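Local coordinates for protein SPOU RRNA methylase (Sulfolobus acidocaldarius, PDB 4CNG) that methylates the 2'-hydroxyl of cytidine 32 in tRNA, using S-adenosyl-L-methionine as methyl donor and working as a homodimer, at residues A40-V43 with K44-I48; S71-I74 with E75-K79; T138-E141 with I142-S145. The protein carries 1 engineered substitution. All coordinates share one frame; numbering follows the deposited sequence.

Contact 1: A40-V43 with K44-I48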
ATOM      1  N   ALA A  40     -10.987  -1.648   3.425  1.00 10.30           N
ATOM      2  CA  ALA A  40     -11.899  -0.970   4.335  1.00 11.09           C
ATOM      3  C   ALA A  40     -11.163  -0.165   5.410  1.00 10.74           C
ATOM      4  O   ALA A  40     -11.554   0.936   5.756  1.00 11.08           O
ATOM      5  CB  ALA A  40     -12.857  -1.969   4.958  1.00 11.47           C
ATOM      6  N   ARG A  41     -10.085  -0.723   5.926  1.00 10.52           N
ATOM      7  CA  ARG A  41      -9.242   0.007   6.890  1.00 11.08           C
ATOM      8  C   ARG A  41      -8.694   1.283   6.275  1.00 10.98           C
ATOM      9  O   ARG A  41      -8.752   2.356   6.881  1.00 11.31           O
ATOM     10  CB  ARG A  41      -8.128  -0.910   7.368  1.00 11.64           C
ATOM     11  CG  ARG A  41      -7.319  -0.298   8.496  1.00 12.60           C
ATOM     12  CD  ARG A  41      -6.264  -1.242   9.022  1.00 14.17           C
ATOM     13  NE  ARG A  41      -5.488  -0.604  10.077  1.00 16.05           N
ATOM     14  CZ  ARG A  41      -4.717  -1.257  10.920  1.00 16.29           C
ATOM     15  NH1 ARG A  41      -4.522  -2.564  10.808  1.00 15.69           N
ATOM     16  NH2 ARG A  41      -4.050  -0.559  11.814  1.00 18.84           N
ATOM     17  N   LEU A  42      -8.177   1.191   5.049  1.00 10.14           N
ATOM     18  CA  LEU A  42      -7.623   2.344   4.346  1.00 10.04           C
ATOM     19  C   LEU A  42      -8.670   3.426   4.110  1.00 10.61           C
ATOM     20  O   LEU A  42      -8.348   4.608   4.122  1.00 10.66           O
ATOM     21  CB  LEU A  42      -6.982   1.903   3.040  1.00  9.68           C
ATOM     22  CG  LEU A  42      -5.681   1.136   3.188  1.00 10.34           C
ATOM     23  CD1 LEU A  42      -5.384   0.379   1.919  1.00 11.65           C
ATOM     24  CD2 LEU A  42      -4.526   2.055   3.613  1.00 11.55           C
ATOM     25  N   VAL A  43      -9.920   3.027   3.829  1.00 10.41           N
ATOM     26  CA  VAL A  43     -11.004   3.978   3.663  1.00 11.73           C
ATOM     27  C   VAL A  43     -11.130   4.888   4.880  1.00 11.81           C
ATOM     28  O   VAL A  43     -11.359   6.091   4.752  1.00 13.51           O
ATOM     29  CB  VAL A  43     -12.311   3.235   3.332  1.00 11.63           C
ATOM     30  CG1 VAL A  43     -13.558   4.093   3.520  1.00 13.75           C
ATOM     31  CG2 VAL A  43     -12.249   2.730   1.889  1.00 12.54           C
ATOM     32  N   LYS A  44     -11.021   4.303   6.064  1.00 12.05           N
ATOM     33  CA  LYS A  44     -11.024   5.091   7.287  1.00 13.40           C
ATOM     34  C   LYS A  44      -9.702   5.843   7.521  1.00 12.54           C
ATOM     35  O   LYS A  44      -9.723   7.003   7.908  1.00 14.32           O
ATOM     36  CB  LYS A  44     -11.341   4.186   8.459  1.00 14.76           C
ATOM     37  CG  LYS A  44     -11.593   4.950   9.755  1.00 19.99           C
ATOM     38  CD  LYS A  44     -12.098   4.095  10.914  1.00 30.49           C
ATOM     39  CE  LYS A  44     -12.214   4.909  12.208  1.00 40.38           C
ATOM     40  NZ  LYS A  44     -12.035   4.087  13.431  1.00 50.72           N
ATOM     41  N   ASN A  45      -8.568   5.204   7.277  1.00 11.59           N
ATOM     42  CA  ASN A  45      -7.270   5.881   7.429  1.00 12.12           C
ATOM     43  C   ASN A  45      -7.159   7.165   6.594  1.00 11.48           C
ATOM     44  O   ASN A  45      -6.474   8.107   6.996  1.00 12.87           O
ATOM     45  CB  ASN A  45      -6.106   4.971   6.972  1.00 11.64           C
ATOM     46  CG  ASN A  45      -5.796   3.783   7.860  1.00 11.19           C
ATOM     47  OD1 ASN A  45      -5.514   2.703   7.327  1.00 12.07           O
ATOM     48  ND2 ASN A  45      -5.801   3.959   9.171  1.00 13.00           N
ATOM     49  N   PHE A  46      -7.797   7.184   5.416  1.00 11.91           N
ATOM     50  CA  PHE A  46      -7.634   8.272   4.477  1.00 11.98           C
ATOM     51  C   PHE A  46      -8.949   8.979   4.136  1.00 13.08           C
ATOM     52  O   PHE A  46      -8.988   9.789   3.222  1.00 14.31           O
ATOM     53  CB  PHE A  46      -6.877   7.791   3.237  1.00 12.33           C
ATOM     54  CG  PHE A  46      -5.437   7.426   3.543  1.00 12.18           C
ATOM     55  CD1 PHE A  46      -4.538   8.402   3.967  1.00 13.33           C
ATOM     56  CD2 PHE A  46      -4.995   6.135   3.434  1.00 12.55           C
ATOM     57  CE1 PHE A  46      -3.222   8.080   4.291  1.00 14.34           C
ATOM     58  CE2 PHE A  46      -3.675   5.809   3.702  1.00 13.01           C
ATOM     59  CZ  PHE A  46      -2.791   6.775   4.112  1.00 14.20           C
ATOM     60  N   LEU A  47      -9.979   8.755   4.949  1.00 13.73           N
ATOM     61  CA  LEU A  47     -11.233   9.500   4.875  1.00 15.18           C
ATOM     62  C   LEU A  47     -11.793   9.562   3.458  1.00 14.87           C
ATOM     63  O   LEU A  47     -12.229  10.593   2.987  1.00 17.19           O
ATOM     64  CB  LEU A  47     -11.089  10.913   5.464  1.00 17.48           C
ATOM     65  CG  LEU A  47     -10.920  10.935   6.987  1.00 22.67           C
ATOM     66  CD1 LEU A  47     -10.647  12.359   7.433  1.00 27.75           C
ATOM     67  CD2 LEU A  47     -12.164  10.383   7.671  1.00 27.62           C
ATOM     68  N   ILE A  48     -11.947   8.404   2.841  1.00 14.68           N
ATOM     69  CA  ILE A  48     -12.600   8.310   1.544  1.00 13.34           C
ATOM     70  C   ILE A  48     -14.099   8.535   1.737  1.00 12.67           C
ATOM     71  O   ILE A  48     -14.695   8.039   2.693  1.00 15.50           O
ATOM     72  CB  ILE A  48     -12.292   6.939   0.924  1.00 14.79           C
ATOM     73  CG1 ILE A  48     -10.843   6.901   0.442  1.00 20.41           C
ATOM     74  CG2 ILE A  48     -13.282   6.557  -0.147  1.00 20.85           C
ATOM     75  CD1 ILE A  48     -10.553   7.871  -0.680  1.00 35.93           C
TER
HETATM   76  O   HOH W   1     -14.224   7.858   5.376  1.00 39.75           O
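Leu42 and Phe46, one helical turn apart, lie side by side and point the same way, the branch CD2 of Leu42 coming to 3.9 Å from CE2 of Phe46. Both send CG back beside their own backbone N, which keeps the two side chains in step; outside the segments both lean on Leu170 of helix 162-175.

Val43 and Ile48 meet differently, crossing at about a right angle. With CG1 of Val43 turned beside its carbonyl carbon (chi1 164°), that methyl comes to 4.1 Å from CB of Ile48. Arg41 and Asn45 make a third pair: the extended arginine passes CG by the amide oxygen, Arg41 CG to Asn45 OD1 3.7 Å, and the guanidinium and amide planes stand 38° apart. Their polar ends work across the dimer interface, Arg41 NH2 and Asn45 ND2 both bonding O of Val159 in the second subunit, and ND2 also O of Tyr157 there.

The backbone explains the spacing. Asn45 N donates to Arg41 O at 2.9 Å and Phe46 N to Leu42 O at 2.9 Å, still in helical step. Beyond them Ile48 N reaches back five residues to Val43 O at 3.1 Å, while Leu47 N gives Lys44 O a weak bond. A water donates to Ile48 O (2.7 Å from its oxygen) and weakly to Val43 O. Leu47 takes a left-handed conformation with phi 50°, and with the five-residue bond and the apolar Val43-Ile48 pair this is a Schellman motif, closing the helix of the beta-alpha-beta unit 22-54.

Contact 2: S71-I74 with E75-K79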
ATOM      1  N   SER A  71     -13.957  -1.963  10.372  1.00 29.05           N
ATOM      2  CA  SER A  71     -15.119  -2.852  10.483  1.00 23.51           C
ATOM      3  C   SER A  71     -16.474  -2.132  10.307  1.00 32.73           C
ATOM      4  O   SER A  71     -17.356  -2.634   9.596  1.00 33.75           O
ATOM      5  CB  SER A  71     -15.070  -3.595  11.818  1.00 31.49           C
ATOM      6  OG  SER A  71     -15.246  -2.708  12.905  1.00 42.93           O
ATOM      7  N   GLU A  72     -16.611  -0.915  10.849  1.00 37.13           N
ATOM      8  CA  GLU A  72     -17.862  -0.134  10.668  1.00 30.46           C
ATOM      9  C   GLU A  72     -18.045   0.304   9.207  1.00 23.19           C
ATOM     10  O   GLU A  72     -19.164   0.400   8.677  1.00 24.26           O
ATOM     11  CB  GLU A  72     -17.833   1.100  11.557  1.00 43.14           C
ATOM     12  CG  GLU A  72     -16.638   2.003  11.321  1.00 34.48           C
ATOM     13  CD  GLU A  72     -15.638   1.996  12.480  1.00 48.98           C
ATOM     14  OE1 GLU A  72     -15.316   0.903  12.991  1.00 52.94           O
ATOM     15  OE2 GLU A  72     -15.175   3.089  12.890  1.00 66.17           O
ATOM     16  N   VAL A  73     -16.911   0.436   8.538  1.00 19.69           N
ATOM     17  CA  VAL A  73     -16.873   0.742   7.126  1.00 16.53           C
ATOM     18  C   VAL A  73     -17.588  -0.338   6.321  1.00 15.64           C
ATOM     19  O   VAL A  73     -18.425  -0.035   5.516  1.00 17.54           O
ATOM     20  CB  VAL A  73     -15.425   0.955   6.639  1.00 16.77           C
ATOM     21  CG1 VAL A  73     -15.351   1.007   5.125  1.00 16.90           C
ATOM     22  CG2 VAL A  73     -14.846   2.233   7.238  1.00 19.96           C
ATOM     23  N   ILE A  74     -17.262  -1.597   6.567  1.00 15.74           N
ATOM     24  CA  ILE A  74     -17.881  -2.717   5.852  1.00 16.29           C
ATOM     25  C   ILE A  74     -19.362  -2.847   6.177  1.00 18.09           C
ATOM     26  O   ILE A  74     -20.211  -2.975   5.286  1.00 19.21           O
ATOM     27  CB  ILE A  74     -17.117  -4.021   6.151  1.00 18.13           C
ATOM     28  CG1 ILE A  74     -15.758  -3.973   5.461  1.00 19.03           C
ATOM     29  CG2 ILE A  74     -17.932  -5.242   5.726  1.00 20.86           C
ATOM     30  CD1 ILE A  74     -14.840  -5.089   5.858  1.00 20.03           C
ATOM     31  N   GLU A  75     -19.671  -2.817   7.460  1.00 19.63           N
ATOM     32  CA  GLU A  75     -21.013  -3.116   7.910  1.00 24.12           C
ATOM     33  C   GLU A  75     -22.047  -2.095   7.440  1.00 26.14           C
ATOM     34  O   GLU A  75     -23.193  -2.445   7.100  1.00 32.27           O
ATOM     35  CB  GLU A  75     -21.010  -3.192   9.426  1.00 28.80           C
ATOM     36  CG  GLU A  75     -20.195  -4.349   9.971  1.00 42.18           C
ATOM     37  CD  GLU A  75     -19.633  -4.069  11.349  1.00 72.11           C
ATOM     38  OE1 GLU A  75     -20.284  -3.331  12.122  1.00101.18           O
ATOM     39  OE2 GLU A  75     -18.528  -4.567  11.647  1.00 85.73           O
ATOM     40  N   LYS A  76     -21.652  -0.827   7.431  1.00 22.82           N
ATOM     41  CA  LYS A  76     -22.593   0.250   7.156  1.00 24.40           C
ATOM     42  C   LYS A  76     -22.259   1.102   5.934  1.00 24.98           C
ATOM     43  O   LYS A  76     -23.142   1.404   5.132  1.00 34.01           O
ATOM     44  CB  LYS A  76     -22.741   1.149   8.387  1.00 26.70           C
ATOM     45  CG  LYS A  76     -23.083   0.400   9.665  1.00 45.59           C
ATOM     46  CD  LYS A  76     -24.519  -0.098   9.646  1.00 56.99           C
ATOM     47  CE  LYS A  76     -24.705  -1.284  10.579  1.00 77.16           C
ATOM     48  NZ  LYS A  76     -26.129  -1.710  10.658  1.00 89.07           N
ATOM     49  N   MET A  77     -21.000   1.508   5.794  1.00 18.14           N
ATOM     50  CA  MET A  77     -20.667   2.483   4.758  1.00 15.65           C
ATOM     51  C   MET A  77     -20.587   1.880   3.345  1.00 14.68           C
ATOM     52  O   MET A  77     -21.051   2.485   2.376  1.00 15.85           O
ATOM     53  CB  MET A  77     -19.353   3.154   5.105  1.00 19.00           C
ATOM     54  CG  MET A  77     -18.895   4.156   4.077  1.00 21.47           C
ATOM     55  SD  MET A  77     -17.212   4.690   4.308  1.00 26.15           S
ATOM     56  CE  MET A  77     -17.033   5.760   2.911  1.00 22.25           C
ATOM     57  N   MET A  78     -19.971   0.716   3.246  1.00 13.47           N
ATOM     58  CA  MET A  78     -19.724   0.060   1.982  1.00 12.46           C
ATOM     59  C   MET A  78     -21.015  -0.210   1.251  1.00 12.73           C
ATOM     60  O   MET A  78     -21.960  -0.720   1.838  1.00 14.49           O
ATOM     61  CB  MET A  78     -18.994  -1.258   2.249  1.00 13.59           C
ATOM     62  CG  MET A  78     -18.529  -1.974   1.004  1.00 14.95           C
ATOM     63  SD  MET A  78     -17.687  -3.499   1.406  1.00 17.49           S
ATOM     64  CE  MET A  78     -19.092  -4.506   1.883  1.00 20.01           C
ATOM     65  N   LYS A  79     -21.050   0.153  -0.017  1.00 11.89           N
ATOM     66  CA  LYS A  79     -22.194  -0.139  -0.878  1.00 12.01           C
ATOM     67  C   LYS A  79     -21.813  -1.252  -1.832  1.00 12.25           C
ATOM     68  O   LYS A  79     -20.781  -1.205  -2.468  1.00 16.78           O
ATOM     69  CB  LYS A  79     -22.582   1.118  -1.661  1.00 14.63           C
ATOM     70  CG  LYS A  79     -23.160   2.236  -0.806  1.00 25.68           C
ATOM     71  CD  LYS A  79     -23.160   3.581  -1.515  1.00 45.19           C
ATOM     72  CE  LYS A  79     -23.604   4.707  -0.584  1.00 61.46           C
ATOM     73  NZ  LYS A  79     -23.099   6.047  -1.001  1.00 89.06           N
TER
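Ser71 and Glu75 open the run of helical bonds, Glu75 N donating to Ser71 O at 3.2 Å, and Lys76 N follows onto Glu72 O at 3.0 Å. Then the turn widens. Val73 O takes Met78 N, five residues on, at 2.8 Å and nearly in line with the carbonyl bond, while its four-residue partner Met77 N is also near but bent to 121°, a weak bond. One carbonyl thus holds two successive amides as the helix ends.

Glu75 folds back along the helix: CG sits beside its own backbone N (chi1 -66°) and the extended chain carries the carboxylate over the preceding turn. There Glu75 OE2 lies 3.1 Å from Ser71 O, two acceptors with no bond between them, and 3.6 Å from Ser71 CB.

On the inner side Ile74 and Met78 run alongside each other, pointing the same way. The methionine chain stays straight until its last torsion, where a turn about the CG-SD bond (chi3 74°) brings CE to 4.1 Å from CG2 of Ile74. Met77 leaves in another direction, its SD 4.2 Å from CG1 of Val73. Beyond the segments Ile74 packs on Ile60 and Ile64 of helix 60-64, and Met78 on Phe51 and Val53 of strand 50-54. The arrangement is a pi-type turn at a helix C terminus, here passing the chain straight into strand 79-81 at one edge of the parallel sheet within this chain.

Contact 3: T138-E141 with I142-S145. With SAH (S-adenosyl-L-homocysteine), chain D.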
ATOM      1  N   THR A 138     -11.333  -5.413 -17.079  1.00 11.54           N
ATOM      2  CA  THR A 138     -11.472  -5.819 -18.472  1.00 12.56           C
ATOM      3  C   THR A 138     -11.215  -4.624 -19.399  1.00 11.67           C
ATOM      4  O   THR A 138     -11.316  -3.466 -19.013  1.00 12.05           O
ATOM      5  CB  THR A 138     -12.865  -6.390 -18.766  1.00 12.50           C
ATOM      6  OG1 THR A 138     -13.809  -5.335 -18.646  1.00 12.59           O
ATOM      7  CG2 THR A 138     -13.211  -7.521 -17.813  1.00 13.97           C
ATOM      8  N   ARG A 139     -11.053  -5.015 -20.686  1.00 12.90           N
ATOM      9  CA  ARG A 139     -10.801  -3.956 -21.634  1.00 14.22           C
ATOM     10  C   ARG A 139     -11.986  -3.016 -21.723  1.00 13.54           C
ATOM     11  O   ARG A 139     -11.819  -1.814 -21.806  1.00 13.37           O
ATOM     12  CB  ARG A 139     -10.471  -4.544 -22.994  1.00 17.37           C
ATOM     13  CG  ARG A 139     -10.254  -3.527 -24.099  1.00 43.64           C
ATOM     14  CD  ARG A 139      -9.037  -2.659 -23.799  1.00 63.32           C
ATOM     15  NE  ARG A 139      -8.791  -1.663 -24.840  1.00103.64           N
ATOM     16  CZ  ARG A 139      -9.364  -0.462 -24.888  1.00121.20           C
ATOM     17  NH1 ARG A 139     -10.228  -0.093 -23.949  1.00135.47           N
ATOM     18  NH2 ARG A 139      -9.079   0.369 -25.883  1.00115.30           N
ATOM     19  N   GLU A 140     -13.212  -3.581 -21.606  1.00 13.08           N
ATOM     20  CA  GLU A 140     -14.426  -2.761 -21.668  1.00 12.37           C
ATOM     21  C   GLU A 140     -14.622  -1.890 -20.404  1.00 11.46           C
ATOM     22  O   GLU A 140     -15.095  -0.753 -20.512  1.00 12.94           O
ATOM     23  CB  GLU A 140     -15.657  -3.606 -21.902  1.00 14.63           C
ATOM     24  CG  GLU A 140     -16.926  -2.805 -22.010  1.00 15.53           C
ATOM     25  CD  GLU A 140     -17.001  -1.862 -23.182  1.00 16.95           C
ATOM     26  OE1 GLU A 140     -16.165  -1.948 -24.132  1.00 19.53           O
ATOM     27  OE2 GLU A 140     -17.970  -1.061 -23.173  1.00 21.67           O
ATOM     28  N   GLU A 141     -14.256  -2.374 -19.215  1.00 11.29           N
ATOM     29  CA  GLU A 141     -14.284  -1.551 -18.019  1.00 10.50           C
ATOM     30  C   GLU A 141     -13.372  -0.340 -18.202  1.00 10.87           C
ATOM     31  O   GLU A 141     -13.701   0.783 -17.781  1.00 11.64           O
ATOM     32  CB  GLU A 141     -13.907  -2.404 -16.811  1.00 10.90           C
ATOM     33  CG  GLU A 141     -15.008  -3.383 -16.414  1.00 11.55           C
ATOM     34  CD  GLU A 141     -14.617  -4.490 -15.452  1.00 12.24           C
ATOM     35  OE1 GLU A 141     -13.407  -4.765 -15.237  1.00 12.85           O
ATOM     36  OE2 GLU A 141     -15.563  -5.202 -15.018  1.00 13.68           O
ATOM     37  N   ILE A 142     -12.191  -0.543 -18.798  1.00 11.04           N
ATOM     38  CA  ILE A 142     -11.284   0.542 -19.065  1.00 11.42           C
ATOM     39  C   ILE A 142     -11.840   1.466 -20.126  1.00 11.24           C
ATOM     40  O   ILE A 142     -11.712   2.678 -20.020  1.00 12.88           O
ATOM     41  CB  ILE A 142      -9.861   0.028 -19.408  1.00 12.32           C
ATOM     42  CG1 ILE A 142      -9.242  -0.696 -18.199  1.00 12.55           C
ATOM     43  CG2 ILE A 142      -8.969   1.134 -19.915  1.00 14.36           C
ATOM     44  CD1 ILE A 142      -7.994  -1.482 -18.491  1.00 13.60           C
ATOM     45  N   ALA A 143     -12.543   0.931 -21.139  1.00 12.35           N
ATOM     46  CA  ALA A 143     -13.191   1.758 -22.148  1.00 13.07           C
ATOM     47  C   ALA A 143     -14.244   2.681 -21.574  1.00 12.58           C
ATOM     48  O   ALA A 143     -14.404   3.788 -22.082  1.00 15.32           O
ATOM     49  CB  ALA A 143     -13.814   0.901 -23.250  1.00 14.89           C
ATOM     50  N   LYS A 144     -14.913   2.250 -20.506  1.00 12.51           N
ATOM     51  CA  LYS A 144     -15.938   3.015 -19.817  1.00 12.98           C
ATOM     52  C   LYS A 144     -15.358   4.036 -18.856  1.00 13.29           C
ATOM     53  O   LYS A 144     -16.100   4.791 -18.247  1.00 16.06           O
ATOM     54  CB  LYS A 144     -16.852   2.066 -19.060  1.00 12.96           C
ATOM     55  CG  LYS A 144     -17.809   1.305 -19.950  1.00 13.92           C
ATOM     56  CD  LYS A 144     -18.535   0.238 -19.152  1.00 14.35           C
ATOM     57  CE  LYS A 144     -19.598  -0.465 -19.984  1.00 14.00           C
ATOM     58  NZ  LYS A 144     -20.279  -1.510 -19.160  1.00 14.67           N
ATOM     59  N   SER A 145     -14.019   4.077 -18.717  1.00 12.15           N
ATOM     60  CA  SER A 145     -13.331   4.980 -17.806  1.00 11.55           C
ATOM     61  C   SER A 145     -12.726   6.134 -18.610  1.00 12.10           C
ATOM     62  O   SER A 145     -12.427   6.024 -19.795  1.00 14.06           O
ATOM     63  CB  SER A 145     -12.253   4.211 -17.020  1.00 12.35           C
ATOM     64  OG  SER A 145     -12.872   3.181 -16.267  1.00 12.73           O
TER
HETATM   65  N   SAH D1158      -6.686  -6.903 -17.247  1.00 18.07           N
HETATM   66  CA  SAH D1158      -5.627  -5.940 -17.682  1.00 19.54           C
HETATM   67  CB  SAH D1158      -6.161  -5.090 -18.835  1.00 29.85           C
HETATM   68  CG  SAH D1158      -6.611  -5.840 -20.068  1.00 35.98           C
HETATM   69  SD  SAH D1158      -7.056  -4.621 -21.246  1.00 28.61           S
HETATM   70  C   SAH D1158      -5.299  -4.975 -16.604  1.00 15.67           C
HETATM   71  O   SAH D1158      -6.236  -4.674 -15.851  1.00 16.56           O
HETATM   72  OXT SAH D1158      -4.202  -4.419 -16.581  1.00 20.96           O
HETATM   73  C5' SAH D1158      -5.513  -3.843 -21.478  1.00 28.35           C
HETATM   74  C4' SAH D1158      -5.316  -3.542 -22.958  1.00 32.03           C
HETATM   75  O4' SAH D1158      -4.189  -2.695 -23.145  1.00 30.83           O
HETATM   76  C3' SAH D1158      -5.046  -4.794 -23.783  1.00 34.11           C
HETATM   77  O3' SAH D1158      -6.239  -5.273 -24.390  1.00 69.03           O
HETATM   78  C2' SAH D1158      -4.019  -4.379 -24.824  1.00 33.27           C
HETATM   79  O2' SAH D1158      -4.532  -4.432 -26.165  1.00 47.48           O
HETATM   80  C1' SAH D1158      -3.676  -2.938 -24.455  1.00 30.09           C
HETATM   81  N9  SAH D1158      -2.230  -2.719 -24.361  1.00 32.95           N
HETATM   82  C8  SAH D1158      -1.628  -1.572 -24.709  1.00 39.57           C
HETATM   83  N7  SAH D1158      -0.332  -1.596 -24.326  1.00 37.75           N
HETATM   84  C5  SAH D1158      -0.124  -2.751 -23.668  1.00 30.56           C
HETATM   85  C6  SAH D1158       1.031  -3.390 -23.018  1.00 31.72           C
HETATM   86  N6  SAH D1158       2.229  -2.754 -22.997  1.00 37.48           N
HETATM   87  N1  SAH D1158       0.837  -4.608 -22.445  1.00 40.62           N
HETATM   88  C2  SAH D1158      -0.369  -5.221 -22.457  1.00 32.68           C
HETATM   89  N3  SAH D1158      -1.473  -4.694 -23.030  1.00 29.72           N
HETATM   90  C4  SAH D1158      -1.410  -3.465 -23.612  1.00 29.37           C
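Ile142 begins the second half of the helix by donating its backbone N to Thr138 O at 3.1 Å. Thr138 is the N-cap: its OG1 accepts from Glu141 N at 3.0 Å, and Glu141 OE1 takes Thr138 N in return, completing a capping box. Ile142 CG1, beside its own backbone N (chi1 -64°), lies along Thr138 O, and CD1 runs on to CB of the bound S-adenosyl-L-homocysteine at 4.1 Å.

Ala143 follows, its N bonded to Arg139 O. The bent arginine brings NH1 to 3.8 Å from Ala143 CB, with Ala143 N at the guanidinium edge, while further back its CD rests 3.8 Å from the cofactor sulfur, SAH SD.

Lys144 N bonds Glu140 O, and the two side chains slant across each other, Lys144 CE 3.6 Å from Glu140 OE2; the ammonium itself pairs with Asp85. Ser145 closes the turn with its hydroxyl, OG donating a hydrogen bond to Glu141 O at 3.0 Å.

Glu141 and Lys144 pack on Phe84 of helix 84-87, Lys110 just ahead of strand 111-112 bonds the carbonyls of Ile142 and Ser145, and the chain then enters strand 147-149.

Each contact joins adjoining segments, so none spans a long loop; from the N terminus they come in series, without nesting or crossing. Contact 1 ends helix 33-45 before strand 50-54, and contact 2 ends helix 71-77 before strand 79-81. These two touch: Met77 packs on Val43 and Ile48, Ile74 CG1 lies 3.6 Å from Ala40 CB, and a long, weak ion pair links Lys44 to Glu72. Together they tie two helices to the side of the sheet that finishes in strand 79-81. Contact 3 comes later, on helix 139-143 beside the bound cofactor product, on the opposite side of the chain's centre, its centre about 26 Å from that of contact 1.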